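Local structure of type 3 secretion system chaperone PscG (Pseudomonas aeruginosa, 2UWJ) at residues C[31-35]-C[36-40]. The protein acts as a type III secretion chaperone that, together with PscE, keeps the needle protein PscF from polymerizing prematurely in the cytoplasm. Sequence-based numbering, arbitrary orientation.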
# COMPACT_ATOMS: atom_id res chain seq x y z
N TRP C 31 -14.75 0.11 17.80
CA TRP C 31 -13.52 -0.02 18.61
C TRP C 31 -12.45 1.00 18.16
O TRP C 31 -11.81 1.62 19.01
CB TRP C 31 -13.03 -1.45 18.48
CG TRP C 31 -11.70 -1.72 19.06
CD1 TRP C 31 -11.36 -1.79 20.40
CD2 TRP C 31 -10.53 -2.05 18.33
NE1 TRP C 31 -10.04 -2.15 20.52
CE2 TRP C 31 -9.51 -2.32 19.26
CE3 TRP C 31 -10.25 -2.14 16.96
CZ2 TRP C 31 -8.23 -2.67 18.88
CZ3 TRP C 31 -8.96 -2.50 16.56
CH2 TRP C 31 -7.97 -2.76 17.53
N LEU C 32 -12.24 1.21 16.85
CA LEU C 32 -11.27 2.20 16.37
C LEU C 32 -11.65 3.61 16.87
O LEU C 32 -10.78 4.43 17.17
CB LEU C 32 -11.19 2.23 14.83
CG LEU C 32 -10.48 1.01 14.23
CD1 LEU C 32 -10.78 1.00 12.72
CD2 LEU C 32 -8.93 1.11 14.50
N GLU C 33 -12.94 3.89 16.94
CA GLU C 33 -13.35 5.19 17.45
C GLU C 33 -12.98 5.29 18.95
O GLU C 33 -12.52 6.33 19.42
CB GLU C 33 -14.84 5.41 17.21
CG GLU C 33 -15.11 5.89 15.78
CD GLU C 33 -16.58 5.93 15.42
OE1 GLU C 33 -17.42 5.60 16.29
OE2 GLU C 33 -16.91 6.30 14.27
N ARG C 34 -13.16 4.21 19.71
CA ARG C 34 -12.74 4.27 21.12
C ARG C 34 -11.25 4.57 21.22
O ARG C 34 -10.80 5.21 22.17
CB ARG C 34 -13.01 2.95 21.80
CG ARG C 34 -14.44 2.72 21.91
CD ARG C 34 -14.76 2.13 23.25
NE ARG C 34 -14.28 2.95 24.37
CZ ARG C 34 -14.89 2.97 25.54
NH1 ARG C 34 -16.00 2.26 25.71
NH2 ARG C 34 -14.41 3.71 26.53
N LEU C 35 -10.49 4.12 20.22
CA LEU C 35 -9.05 4.33 20.22
C LEU C 35 -8.63 5.65 19.59
O LEU C 35 -7.44 5.94 19.49
CB LEU C 35 -8.34 3.18 19.49
CG LEU C 35 -8.58 1.73 19.93
CD1 LEU C 35 -7.64 0.84 19.16
CD2 LEU C 35 -8.31 1.58 21.39
N GLY C 36 -9.59 6.42 19.10
CA GLY C 36 -9.25 7.70 18.51
C GLY C 36 -8.91 7.67 17.03
O GLY C 36 -8.51 8.69 16.46
N GLN C 37 -9.11 6.53 16.38
CA GLN C 37 -8.77 6.42 14.94
C GLN C 37 -10.05 6.74 14.16
O GLN C 37 -10.63 5.89 13.46
CB GLN C 37 -8.29 5.00 14.67
CG GLN C 37 -6.89 4.71 15.30
CD GLN C 37 -5.79 5.61 14.74
OE1 GLN C 37 -5.88 6.12 13.63
NE2 GLN C 37 -4.71 5.76 15.50
N ASP C 38 -10.48 7.98 14.30
CA ASP C 38 -11.77 8.39 13.71
C ASP C 38 -11.86 8.36 12.19
O ASP C 38 -12.89 7.94 11.64
CB ASP C 38 -12.12 9.80 14.18
CG ASP C 38 -12.23 9.90 15.70
OD1 ASP C 38 -12.35 8.86 16.39
OD2 ASP C 38 -12.23 11.04 16.20
N GLU C 39 -10.83 8.86 11.51
CA GLU C 39 -10.84 8.89 10.07
C GLU C 39 -10.92 7.48 9.52
O GLU C 39 -11.74 7.20 8.62
CB GLU C 39 -9.60 9.63 9.49
CG GLU C 39 -9.76 9.77 7.92
CD GLU C 39 -8.65 10.59 7.28
OE1 GLU C 39 -7.69 10.95 7.98
OE2 GLU C 39 -8.73 10.89 6.09
N ALA C 40 -10.09 6.57 10.04
CA ALA C 40 -10.17 5.19 9.59
C ALA C 40 -11.53 4.56 9.93
O ALA C 40 -12.09 3.81 9.13
CB ALA C 40 -9.02 4.32 10.19
O HOH W 1 -15.42 8.06 13.05
O HOH W 2 -12.56 9.35 19.07
O HOH W 3 -4.46 4.74 18.62
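L32 and E33 turn their carbonyls onto G36 and Q37 and so close helix 22-34 in a Schellman motif: Q37 N donates to L32 O over 2.8 Å, while G36 N donates to E33 O at 2.9 Å. G36 suits the turn because its phi is positive, 88°, where a beta carbon would be jammed against L35 O. The chain then bends again at Q37, the centre of an inverse gamma turn and the N-cap position of helix 38-51. The methyl L32 CD2 lies 3.9 Å from Q37 CB, an aliphatic touch that suits leucine at a buried site. Glutamine serves both needs here: beyond that CB it bends at its second torsion (chi2 -62°), and its amide NE2 shares a water with L35 O, the water bond to that carbonyl being weak. The E33 and D38 side chains cross at about a right angle, their carboxylate planes 86° apart. Two waters bridge these residues, each tying one carboxylate to the other's backbone carbonyl: one donates to E33 OE2 and D38 O, the other to E33 O and D38 OD1. The carboxylates themselves stay apart, E33 OE2 lying 5.6 Å from D38 OD1. Glutamate has the length for E33 OE2 to salt-bridge R45, which probably eases their repulsion, and an acid at D38 probably suits the helix N-terminus. This tight link joins two antiparallel helices of a TPR-like array: L32 packs on A41 and I44 of helix 38-51 and on I6 of helix 4-17, while R34 NH1 hydrogen-bonds Q52 OE1 of the PscE chain.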